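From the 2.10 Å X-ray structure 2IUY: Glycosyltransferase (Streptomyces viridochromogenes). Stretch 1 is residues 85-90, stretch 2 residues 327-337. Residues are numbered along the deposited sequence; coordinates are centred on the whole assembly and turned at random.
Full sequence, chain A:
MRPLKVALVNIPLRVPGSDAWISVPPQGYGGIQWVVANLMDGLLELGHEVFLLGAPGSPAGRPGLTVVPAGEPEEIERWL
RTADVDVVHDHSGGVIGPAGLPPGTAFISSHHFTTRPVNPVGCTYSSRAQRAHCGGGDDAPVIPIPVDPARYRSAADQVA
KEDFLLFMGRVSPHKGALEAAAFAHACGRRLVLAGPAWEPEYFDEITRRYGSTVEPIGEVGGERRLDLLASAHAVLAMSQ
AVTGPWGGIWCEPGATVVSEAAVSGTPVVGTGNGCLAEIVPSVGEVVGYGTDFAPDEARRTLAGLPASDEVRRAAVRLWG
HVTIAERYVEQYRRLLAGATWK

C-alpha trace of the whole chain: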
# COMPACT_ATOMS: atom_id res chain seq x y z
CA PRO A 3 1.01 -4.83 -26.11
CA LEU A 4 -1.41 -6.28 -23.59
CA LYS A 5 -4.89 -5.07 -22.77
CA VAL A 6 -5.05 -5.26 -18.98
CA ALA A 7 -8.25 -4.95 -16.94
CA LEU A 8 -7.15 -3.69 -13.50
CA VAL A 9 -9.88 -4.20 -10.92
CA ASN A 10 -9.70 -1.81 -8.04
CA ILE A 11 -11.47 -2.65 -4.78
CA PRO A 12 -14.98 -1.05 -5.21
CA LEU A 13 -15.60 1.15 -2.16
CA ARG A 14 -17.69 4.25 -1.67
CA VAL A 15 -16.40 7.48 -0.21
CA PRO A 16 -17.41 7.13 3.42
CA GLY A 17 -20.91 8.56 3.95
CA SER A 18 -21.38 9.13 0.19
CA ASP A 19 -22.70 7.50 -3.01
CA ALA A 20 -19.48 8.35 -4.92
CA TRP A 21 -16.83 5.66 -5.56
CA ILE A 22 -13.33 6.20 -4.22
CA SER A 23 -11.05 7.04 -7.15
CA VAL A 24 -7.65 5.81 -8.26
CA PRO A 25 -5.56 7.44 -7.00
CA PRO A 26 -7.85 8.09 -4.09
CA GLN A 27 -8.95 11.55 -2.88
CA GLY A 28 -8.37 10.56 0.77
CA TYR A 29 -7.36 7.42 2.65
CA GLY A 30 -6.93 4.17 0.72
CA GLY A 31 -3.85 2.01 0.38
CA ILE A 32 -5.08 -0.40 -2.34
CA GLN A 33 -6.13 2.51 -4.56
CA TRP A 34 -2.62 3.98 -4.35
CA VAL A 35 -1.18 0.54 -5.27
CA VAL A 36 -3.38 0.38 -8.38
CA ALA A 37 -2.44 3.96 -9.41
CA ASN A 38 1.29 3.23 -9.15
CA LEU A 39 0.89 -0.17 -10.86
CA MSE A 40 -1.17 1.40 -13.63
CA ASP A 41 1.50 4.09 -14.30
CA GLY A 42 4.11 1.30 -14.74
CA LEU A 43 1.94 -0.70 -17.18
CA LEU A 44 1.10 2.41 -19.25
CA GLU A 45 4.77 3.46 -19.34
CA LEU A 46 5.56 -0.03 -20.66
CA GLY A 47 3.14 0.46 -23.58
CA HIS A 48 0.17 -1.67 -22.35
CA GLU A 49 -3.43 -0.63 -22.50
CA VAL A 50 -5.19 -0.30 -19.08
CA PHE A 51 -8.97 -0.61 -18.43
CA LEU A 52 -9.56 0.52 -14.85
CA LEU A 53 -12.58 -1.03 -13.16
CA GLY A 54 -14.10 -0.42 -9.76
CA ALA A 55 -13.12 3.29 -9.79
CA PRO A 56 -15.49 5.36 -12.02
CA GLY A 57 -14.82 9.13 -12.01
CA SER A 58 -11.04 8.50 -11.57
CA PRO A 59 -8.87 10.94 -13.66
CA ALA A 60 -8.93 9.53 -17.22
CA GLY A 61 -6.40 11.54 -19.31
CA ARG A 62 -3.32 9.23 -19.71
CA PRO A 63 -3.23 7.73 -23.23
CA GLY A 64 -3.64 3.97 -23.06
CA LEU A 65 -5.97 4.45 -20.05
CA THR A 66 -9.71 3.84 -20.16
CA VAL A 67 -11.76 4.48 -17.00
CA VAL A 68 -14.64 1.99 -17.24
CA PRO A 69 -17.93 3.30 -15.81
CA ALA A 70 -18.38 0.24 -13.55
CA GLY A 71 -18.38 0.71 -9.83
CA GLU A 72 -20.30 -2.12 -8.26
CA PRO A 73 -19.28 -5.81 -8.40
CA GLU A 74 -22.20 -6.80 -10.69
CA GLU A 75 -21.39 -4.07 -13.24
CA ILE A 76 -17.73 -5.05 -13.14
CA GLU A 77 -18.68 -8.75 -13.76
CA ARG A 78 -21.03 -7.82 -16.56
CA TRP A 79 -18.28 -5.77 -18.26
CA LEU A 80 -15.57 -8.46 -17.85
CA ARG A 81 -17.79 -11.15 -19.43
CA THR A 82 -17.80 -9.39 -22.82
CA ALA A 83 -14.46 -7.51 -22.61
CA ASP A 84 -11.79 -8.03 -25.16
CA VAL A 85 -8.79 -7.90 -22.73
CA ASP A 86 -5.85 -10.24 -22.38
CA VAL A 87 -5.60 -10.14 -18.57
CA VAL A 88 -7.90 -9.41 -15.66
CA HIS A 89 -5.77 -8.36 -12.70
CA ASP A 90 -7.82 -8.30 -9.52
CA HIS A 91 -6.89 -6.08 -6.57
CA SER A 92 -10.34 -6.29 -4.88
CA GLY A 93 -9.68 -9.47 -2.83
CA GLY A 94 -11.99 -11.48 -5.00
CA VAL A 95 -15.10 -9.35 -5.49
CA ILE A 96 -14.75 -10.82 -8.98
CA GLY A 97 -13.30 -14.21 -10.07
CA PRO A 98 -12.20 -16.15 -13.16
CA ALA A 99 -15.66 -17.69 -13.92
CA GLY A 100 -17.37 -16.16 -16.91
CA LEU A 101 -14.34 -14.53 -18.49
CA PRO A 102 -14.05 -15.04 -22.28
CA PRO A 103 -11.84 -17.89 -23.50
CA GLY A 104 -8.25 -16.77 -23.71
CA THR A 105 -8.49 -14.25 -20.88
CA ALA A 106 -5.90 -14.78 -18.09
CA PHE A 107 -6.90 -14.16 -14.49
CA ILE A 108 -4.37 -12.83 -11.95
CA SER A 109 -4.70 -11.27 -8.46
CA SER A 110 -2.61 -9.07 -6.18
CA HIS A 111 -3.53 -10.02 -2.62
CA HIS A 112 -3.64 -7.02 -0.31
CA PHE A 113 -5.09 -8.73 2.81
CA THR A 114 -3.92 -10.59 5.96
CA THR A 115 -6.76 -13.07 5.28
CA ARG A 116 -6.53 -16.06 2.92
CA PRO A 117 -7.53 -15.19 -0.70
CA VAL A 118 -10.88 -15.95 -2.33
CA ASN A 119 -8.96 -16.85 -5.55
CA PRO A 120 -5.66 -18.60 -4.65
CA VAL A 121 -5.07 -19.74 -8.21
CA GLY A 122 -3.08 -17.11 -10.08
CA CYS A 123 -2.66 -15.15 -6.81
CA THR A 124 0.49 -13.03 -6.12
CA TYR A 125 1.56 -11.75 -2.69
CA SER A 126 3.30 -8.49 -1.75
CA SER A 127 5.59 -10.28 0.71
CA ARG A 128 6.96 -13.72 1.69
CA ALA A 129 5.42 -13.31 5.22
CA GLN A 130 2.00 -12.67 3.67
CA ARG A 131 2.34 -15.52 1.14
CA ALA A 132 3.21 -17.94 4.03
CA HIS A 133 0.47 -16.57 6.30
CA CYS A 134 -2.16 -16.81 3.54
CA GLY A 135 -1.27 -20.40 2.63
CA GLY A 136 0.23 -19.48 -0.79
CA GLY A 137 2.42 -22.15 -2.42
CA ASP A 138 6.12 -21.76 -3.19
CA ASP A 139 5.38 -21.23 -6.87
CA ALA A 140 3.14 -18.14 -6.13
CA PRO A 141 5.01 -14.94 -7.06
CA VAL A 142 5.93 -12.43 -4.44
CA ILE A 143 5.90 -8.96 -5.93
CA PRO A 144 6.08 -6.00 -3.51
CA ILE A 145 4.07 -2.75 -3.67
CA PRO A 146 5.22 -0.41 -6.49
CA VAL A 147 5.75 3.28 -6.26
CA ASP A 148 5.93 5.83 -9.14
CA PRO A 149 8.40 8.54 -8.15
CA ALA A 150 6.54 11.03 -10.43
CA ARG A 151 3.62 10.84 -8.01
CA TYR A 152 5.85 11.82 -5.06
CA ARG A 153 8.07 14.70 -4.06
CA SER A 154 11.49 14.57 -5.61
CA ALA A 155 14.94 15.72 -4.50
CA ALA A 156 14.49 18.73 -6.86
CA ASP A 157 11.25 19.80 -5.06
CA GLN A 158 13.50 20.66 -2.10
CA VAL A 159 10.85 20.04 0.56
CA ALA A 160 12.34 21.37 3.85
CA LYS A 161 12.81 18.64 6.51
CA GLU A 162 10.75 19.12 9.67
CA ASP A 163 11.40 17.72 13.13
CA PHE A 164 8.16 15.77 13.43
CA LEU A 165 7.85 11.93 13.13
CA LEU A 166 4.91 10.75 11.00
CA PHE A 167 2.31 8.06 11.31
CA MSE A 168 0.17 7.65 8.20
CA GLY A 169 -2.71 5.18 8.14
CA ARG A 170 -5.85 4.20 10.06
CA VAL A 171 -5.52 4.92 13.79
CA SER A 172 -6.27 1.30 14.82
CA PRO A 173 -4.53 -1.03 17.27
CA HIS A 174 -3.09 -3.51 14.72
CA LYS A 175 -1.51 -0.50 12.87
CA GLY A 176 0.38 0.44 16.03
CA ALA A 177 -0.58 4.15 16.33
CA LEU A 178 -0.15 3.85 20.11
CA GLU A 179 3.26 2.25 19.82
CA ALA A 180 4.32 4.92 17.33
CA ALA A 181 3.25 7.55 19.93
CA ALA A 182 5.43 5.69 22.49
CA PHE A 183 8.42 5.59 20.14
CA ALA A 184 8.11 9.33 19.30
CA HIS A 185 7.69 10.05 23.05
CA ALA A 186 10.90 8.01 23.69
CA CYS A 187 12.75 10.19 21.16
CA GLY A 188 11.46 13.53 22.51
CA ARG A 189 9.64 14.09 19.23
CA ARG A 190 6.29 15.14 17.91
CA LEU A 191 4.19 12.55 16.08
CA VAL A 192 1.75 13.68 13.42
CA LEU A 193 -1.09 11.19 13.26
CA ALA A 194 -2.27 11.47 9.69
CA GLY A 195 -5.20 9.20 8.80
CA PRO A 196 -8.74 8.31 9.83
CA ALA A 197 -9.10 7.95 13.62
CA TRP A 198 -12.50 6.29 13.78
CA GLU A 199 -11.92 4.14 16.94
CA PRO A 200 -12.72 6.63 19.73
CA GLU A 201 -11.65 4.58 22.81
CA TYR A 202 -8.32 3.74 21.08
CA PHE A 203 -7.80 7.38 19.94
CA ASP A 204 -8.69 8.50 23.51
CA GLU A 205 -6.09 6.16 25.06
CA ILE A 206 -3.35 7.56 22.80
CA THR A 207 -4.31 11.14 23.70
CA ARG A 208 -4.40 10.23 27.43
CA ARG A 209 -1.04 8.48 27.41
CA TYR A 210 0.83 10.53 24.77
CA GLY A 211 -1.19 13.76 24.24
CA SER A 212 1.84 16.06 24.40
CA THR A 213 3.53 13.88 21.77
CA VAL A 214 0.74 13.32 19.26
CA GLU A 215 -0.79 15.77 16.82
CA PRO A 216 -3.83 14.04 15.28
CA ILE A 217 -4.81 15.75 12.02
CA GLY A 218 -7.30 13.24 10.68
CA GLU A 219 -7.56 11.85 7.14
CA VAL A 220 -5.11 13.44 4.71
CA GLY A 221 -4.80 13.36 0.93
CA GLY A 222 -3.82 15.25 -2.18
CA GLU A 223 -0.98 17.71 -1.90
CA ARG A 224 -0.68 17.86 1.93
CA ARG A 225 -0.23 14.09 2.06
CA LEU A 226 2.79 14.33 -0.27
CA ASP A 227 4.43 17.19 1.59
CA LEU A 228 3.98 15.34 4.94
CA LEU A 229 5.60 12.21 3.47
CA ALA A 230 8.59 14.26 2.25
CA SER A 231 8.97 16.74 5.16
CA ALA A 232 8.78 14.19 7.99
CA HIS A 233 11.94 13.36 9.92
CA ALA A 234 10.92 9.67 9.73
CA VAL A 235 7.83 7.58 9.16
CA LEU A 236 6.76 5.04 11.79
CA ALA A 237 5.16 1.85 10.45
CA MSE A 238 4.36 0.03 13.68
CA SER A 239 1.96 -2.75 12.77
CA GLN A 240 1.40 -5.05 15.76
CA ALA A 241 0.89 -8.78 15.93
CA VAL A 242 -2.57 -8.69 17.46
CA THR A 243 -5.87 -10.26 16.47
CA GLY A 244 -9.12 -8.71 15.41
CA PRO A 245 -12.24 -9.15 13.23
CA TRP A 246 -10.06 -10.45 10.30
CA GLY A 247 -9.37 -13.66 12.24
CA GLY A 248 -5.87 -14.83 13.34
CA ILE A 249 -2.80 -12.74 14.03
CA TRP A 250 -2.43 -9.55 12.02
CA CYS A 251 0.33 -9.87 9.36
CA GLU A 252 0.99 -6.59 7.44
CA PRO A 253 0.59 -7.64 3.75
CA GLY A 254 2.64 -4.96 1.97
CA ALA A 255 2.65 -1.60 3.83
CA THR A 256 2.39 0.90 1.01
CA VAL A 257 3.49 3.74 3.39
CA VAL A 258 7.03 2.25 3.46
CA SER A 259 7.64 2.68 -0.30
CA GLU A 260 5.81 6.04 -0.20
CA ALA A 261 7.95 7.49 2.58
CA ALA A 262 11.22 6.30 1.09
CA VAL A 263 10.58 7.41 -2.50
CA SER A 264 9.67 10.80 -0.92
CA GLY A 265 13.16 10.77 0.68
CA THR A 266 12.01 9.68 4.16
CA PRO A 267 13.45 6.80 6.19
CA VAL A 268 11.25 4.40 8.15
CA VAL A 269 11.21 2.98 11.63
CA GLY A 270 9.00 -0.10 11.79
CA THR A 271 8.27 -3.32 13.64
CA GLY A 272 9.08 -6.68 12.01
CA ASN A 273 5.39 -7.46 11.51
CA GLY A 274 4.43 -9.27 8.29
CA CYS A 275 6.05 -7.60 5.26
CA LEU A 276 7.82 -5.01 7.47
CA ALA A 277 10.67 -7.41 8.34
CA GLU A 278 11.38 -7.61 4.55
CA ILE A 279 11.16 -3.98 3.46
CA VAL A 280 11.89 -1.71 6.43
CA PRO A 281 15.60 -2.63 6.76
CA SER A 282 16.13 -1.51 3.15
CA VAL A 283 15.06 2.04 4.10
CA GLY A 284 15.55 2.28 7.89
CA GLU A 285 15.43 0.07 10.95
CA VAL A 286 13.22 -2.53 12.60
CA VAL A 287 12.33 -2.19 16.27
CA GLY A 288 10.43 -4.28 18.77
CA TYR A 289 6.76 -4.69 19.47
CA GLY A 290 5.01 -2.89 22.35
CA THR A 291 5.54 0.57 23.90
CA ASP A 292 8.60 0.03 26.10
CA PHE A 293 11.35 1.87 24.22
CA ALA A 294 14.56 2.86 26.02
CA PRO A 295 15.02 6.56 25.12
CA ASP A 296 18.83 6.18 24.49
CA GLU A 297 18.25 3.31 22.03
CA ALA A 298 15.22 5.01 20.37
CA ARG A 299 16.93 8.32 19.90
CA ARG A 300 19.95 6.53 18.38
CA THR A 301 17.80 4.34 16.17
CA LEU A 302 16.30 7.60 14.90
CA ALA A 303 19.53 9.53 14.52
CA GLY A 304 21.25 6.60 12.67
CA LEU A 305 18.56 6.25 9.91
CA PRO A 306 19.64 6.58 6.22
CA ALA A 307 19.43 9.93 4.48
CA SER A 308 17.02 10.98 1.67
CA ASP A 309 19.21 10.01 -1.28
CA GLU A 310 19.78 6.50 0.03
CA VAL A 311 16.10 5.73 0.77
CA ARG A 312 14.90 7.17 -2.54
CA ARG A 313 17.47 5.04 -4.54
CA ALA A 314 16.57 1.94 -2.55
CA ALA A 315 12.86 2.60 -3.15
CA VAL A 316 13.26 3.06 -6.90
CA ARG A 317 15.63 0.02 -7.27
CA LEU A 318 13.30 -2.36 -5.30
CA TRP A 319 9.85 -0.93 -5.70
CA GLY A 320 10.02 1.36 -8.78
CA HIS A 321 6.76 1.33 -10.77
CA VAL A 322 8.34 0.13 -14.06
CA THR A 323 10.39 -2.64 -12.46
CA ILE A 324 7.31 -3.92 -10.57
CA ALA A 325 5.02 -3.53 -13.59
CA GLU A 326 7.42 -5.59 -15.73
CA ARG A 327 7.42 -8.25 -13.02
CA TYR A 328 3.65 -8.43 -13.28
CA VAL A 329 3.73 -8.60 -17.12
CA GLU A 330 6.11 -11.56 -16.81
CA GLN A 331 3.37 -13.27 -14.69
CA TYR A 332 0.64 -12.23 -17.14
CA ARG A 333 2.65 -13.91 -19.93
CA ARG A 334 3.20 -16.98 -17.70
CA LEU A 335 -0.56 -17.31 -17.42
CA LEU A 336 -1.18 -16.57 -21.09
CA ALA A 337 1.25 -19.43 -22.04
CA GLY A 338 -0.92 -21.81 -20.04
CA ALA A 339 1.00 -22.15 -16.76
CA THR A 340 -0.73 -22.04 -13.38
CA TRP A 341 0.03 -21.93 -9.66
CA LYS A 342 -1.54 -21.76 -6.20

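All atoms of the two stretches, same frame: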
# COMPACT_ATOMS: atom_id res chain seq x y z
N VAL A 85 -10.10 -8.23 -23.35
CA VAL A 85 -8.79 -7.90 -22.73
C VAL A 85 -7.98 -9.15 -22.62
O VAL A 85 -8.54 -10.23 -22.64
CB VAL A 85 -8.92 -7.24 -21.34
CG1 VAL A 85 -9.51 -5.82 -21.44
CG2 VAL A 85 -9.69 -8.13 -20.34
N ASP A 86 -6.66 -9.04 -22.48
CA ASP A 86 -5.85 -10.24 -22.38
C ASP A 86 -5.77 -10.79 -20.94
O ASP A 86 -5.58 -12.00 -20.75
CB ASP A 86 -4.46 -10.00 -22.91
CG ASP A 86 -4.46 -9.51 -24.37
OD1 ASP A 86 -4.86 -10.28 -25.28
OD2 ASP A 86 -4.13 -8.32 -24.56
N VAL A 87 -5.93 -9.89 -19.97
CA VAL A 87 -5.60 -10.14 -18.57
C VAL A 87 -6.59 -9.37 -17.73
O VAL A 87 -6.82 -8.17 -17.97
CB VAL A 87 -4.16 -9.57 -18.20
CG1 VAL A 87 -3.85 -9.72 -16.70
CG2 VAL A 87 -3.04 -10.24 -19.04
N VAL A 88 -7.18 -10.06 -16.76
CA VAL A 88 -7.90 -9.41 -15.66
C VAL A 88 -7.06 -9.55 -14.41
O VAL A 88 -6.82 -10.64 -13.96
CB VAL A 88 -9.30 -10.04 -15.43
CG1 VAL A 88 -9.99 -9.50 -14.16
CG2 VAL A 88 -10.19 -9.77 -16.66
N HIS A 89 -6.63 -8.42 -13.86
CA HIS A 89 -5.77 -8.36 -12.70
C HIS A 89 -6.54 -7.73 -11.55
O HIS A 89 -6.75 -6.50 -11.52
CB HIS A 89 -4.50 -7.56 -13.08
CG HIS A 89 -3.45 -7.52 -12.02
ND1 HIS A 89 -2.22 -6.92 -12.22
CD2 HIS A 89 -3.45 -7.96 -10.73
CE1 HIS A 89 -1.49 -7.05 -11.12
NE2 HIS A 89 -2.21 -7.66 -10.20
N ASP A 90 -6.99 -8.60 -10.64
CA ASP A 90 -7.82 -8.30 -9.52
C ASP A 90 -7.02 -7.80 -8.32
O ASP A 90 -6.08 -8.43 -7.86
CB ASP A 90 -8.72 -9.52 -9.12
CG ASP A 90 -9.76 -9.14 -8.06
OD1 ASP A 90 -10.25 -7.99 -8.11
OD2 ASP A 90 -10.05 -9.94 -7.13
N ARG A 327 7.63 -7.01 -13.77
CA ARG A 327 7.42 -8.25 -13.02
C ARG A 327 6.01 -8.82 -13.14
O ARG A 327 5.85 -10.02 -13.39
CB ARG A 327 7.87 -8.11 -11.54
CG ARG A 327 9.39 -8.11 -11.47
CD ARG A 327 9.86 -7.65 -10.15
NE ARG A 327 9.55 -8.61 -9.07
CZ ARG A 327 10.02 -8.48 -7.83
NH1 ARG A 327 10.83 -7.45 -7.53
NH2 ARG A 327 9.71 -9.39 -6.90
N TYR A 328 5.01 -7.98 -12.99
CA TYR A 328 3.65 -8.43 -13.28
C TYR A 328 3.39 -8.93 -14.71
O TYR A 328 2.78 -9.96 -14.88
CB TYR A 328 2.62 -7.36 -12.92
CG TYR A 328 2.34 -7.35 -11.46
CD1 TYR A 328 1.69 -8.44 -10.87
CD2 TYR A 328 2.72 -6.26 -10.64
CE1 TYR A 328 1.38 -8.44 -9.52
CE2 TYR A 328 2.43 -6.26 -9.29
CZ TYR A 328 1.75 -7.35 -8.75
OH TYR A 328 1.46 -7.41 -7.42
N VAL A 329 3.88 -8.19 -15.73
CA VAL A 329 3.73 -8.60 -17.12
C VAL A 329 4.33 -9.98 -17.34
O VAL A 329 3.75 -10.81 -18.05
CB VAL A 329 4.34 -7.55 -18.09
CG1 VAL A 329 4.35 -8.04 -19.56
CG2 VAL A 329 3.58 -6.21 -17.97
N GLU A 330 5.49 -10.23 -16.74
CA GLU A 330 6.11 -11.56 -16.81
C GLU A 330 5.13 -12.62 -16.32
O GLU A 330 5.01 -13.65 -16.95
CB GLU A 330 7.45 -11.59 -16.01
CG GLU A 330 8.24 -12.92 -16.10
CD GLU A 330 9.41 -13.04 -15.11
OE1 GLU A 330 9.58 -12.15 -14.21
OE2 GLU A 330 10.16 -14.05 -15.23
N GLN A 331 4.43 -12.36 -15.20
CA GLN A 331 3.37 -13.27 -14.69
C GLN A 331 2.12 -13.31 -15.57
O GLN A 331 1.55 -14.34 -15.74
CB GLN A 331 2.98 -12.93 -13.23
CG GLN A 331 4.15 -12.96 -12.22
CD GLN A 331 4.93 -14.29 -12.29
OE1 GLN A 331 4.33 -15.34 -12.47
NE2 GLN A 331 6.26 -14.24 -12.18
N TYR A 332 1.71 -12.20 -16.13
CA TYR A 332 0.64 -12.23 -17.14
C TYR A 332 0.98 -13.17 -18.29
O TYR A 332 0.15 -13.96 -18.70
CB TYR A 332 0.38 -10.84 -17.76
CG TYR A 332 0.03 -9.68 -16.81
CD1 TYR A 332 -0.27 -9.88 -15.45
CD2 TYR A 332 0.01 -8.37 -17.30
CE1 TYR A 332 -0.61 -8.75 -14.61
CE2 TYR A 332 -0.31 -7.30 -16.50
CZ TYR A 332 -0.62 -7.49 -15.16
OH TYR A 332 -0.91 -6.34 -14.41
N ARG A 333 2.18 -13.04 -18.85
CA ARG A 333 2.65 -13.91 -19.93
C ARG A 333 2.77 -15.38 -19.52
O ARG A 333 2.54 -16.28 -20.36
CB ARG A 333 3.97 -13.38 -20.54
CG ARG A 333 3.75 -12.01 -21.21
CD ARG A 333 4.76 -11.70 -22.27
NE ARG A 333 4.77 -10.29 -22.64
CZ ARG A 333 3.96 -9.72 -23.55
NH1 ARG A 333 3.07 -10.44 -24.22
NH2 ARG A 333 4.09 -8.42 -23.78
N ARG A 334 3.16 -15.62 -18.27
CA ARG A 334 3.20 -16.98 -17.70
C ARG A 334 1.82 -17.62 -17.78
O ARG A 334 1.67 -18.74 -18.26
CB ARG A 334 3.70 -16.91 -16.25
CG ARG A 334 3.54 -18.22 -15.44
CD ARG A 334 4.16 -18.04 -14.07
NE ARG A 334 4.22 -19.23 -13.21
CZ ARG A 334 4.56 -19.14 -11.92
NH1 ARG A 334 4.80 -17.93 -11.39
NH2 ARG A 334 4.64 -20.22 -11.16
N LEU A 335 0.81 -16.88 -17.35
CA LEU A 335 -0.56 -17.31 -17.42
C LEU A 335 -1.10 -17.48 -18.85
O LEU A 335 -1.80 -18.45 -19.15
CB LEU A 335 -1.46 -16.36 -16.57
CG LEU A 335 -1.26 -16.40 -15.04
CD1 LEU A 335 -1.86 -15.16 -14.41
CD2 LEU A 335 -1.84 -17.64 -14.36
N LEU A 336 -0.79 -16.50 -19.71
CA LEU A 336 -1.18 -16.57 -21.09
C LEU A 336 -0.60 -17.80 -21.82
O LEU A 336 -1.30 -18.37 -22.67
CB LEU A 336 -0.91 -15.22 -21.81
CG LEU A 336 -1.85 -14.07 -21.33
CD1 LEU A 336 -1.36 -12.70 -21.74
CD2 LEU A 336 -3.34 -14.33 -21.80
N ALA A 337 0.62 -18.23 -21.46
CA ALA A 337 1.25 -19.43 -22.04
C ALA A 337 0.70 -20.73 -21.49
O ALA A 337 1.15 -21.79 -21.91
CB ALA A 337 2.77 -19.41 -21.87

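Strand 87-90 lies against helix 327-336, the last turns of a helix that begins earlier in the chain, and the two are at least 239 residues apart in sequence wherever they touch. Their axes approach to 10.0 Å, with N-to-C directions 126° apart, so the segments run obliquely against each other. The closest CA pair is Val87 CA and Tyr332 CA, 6.7 Å apart; Asp86 CA and Leu336 CA are 8.0 Å apart. No backbone hydrogen bond joins the stretches, and side chains do most of the work.

The pattern is periodicity matched to periodicity. Along the strand, Val87 and His89 point toward the helix while Val88 between them points away. Along the helix, Tyr328, Tyr332 and Leu336 recur every four residues, on a single stripe held in register by the backbone hydrogen bonds Tyr332 N to Tyr328 O (2.8 Å) and Leu336 N to Tyr332 O (2.9 Å).

Tyr332 meets both strand residues that point toward the helix. Val87 CG1 sits over one face of its ring, 3.8 Å from the centroid and only 11° off the normal, a well-centred CH-pi contact. The other methyl, Val87 CG2, packs 3.7 Å from Tyr332 CB and 4.0 Å from Leu336 CD1, so this one t rotamer serves two helical turns. At its hydroxyl end, Tyr332 OH makes a short hydrogen bond of 2.6 Å to His89 ND1, near the plane of the imidazole, where the nitrogen's hydrogen or lone pair lies.

His89 also reaches the preceding turn: its CE1 lies over a face of Tyr328, 3.5 Å from Tyr328 CD1, with the ring planes at 50°. Its NE2 is hydrogen-bonded elsewhere in the structure, leaving neither ring nitrogen unpaired in this buried setting. Leu336 CD2 also packs 3.4 Å from the carbonyl oxygen, Asp86 O. The whole contact buries 298 Å².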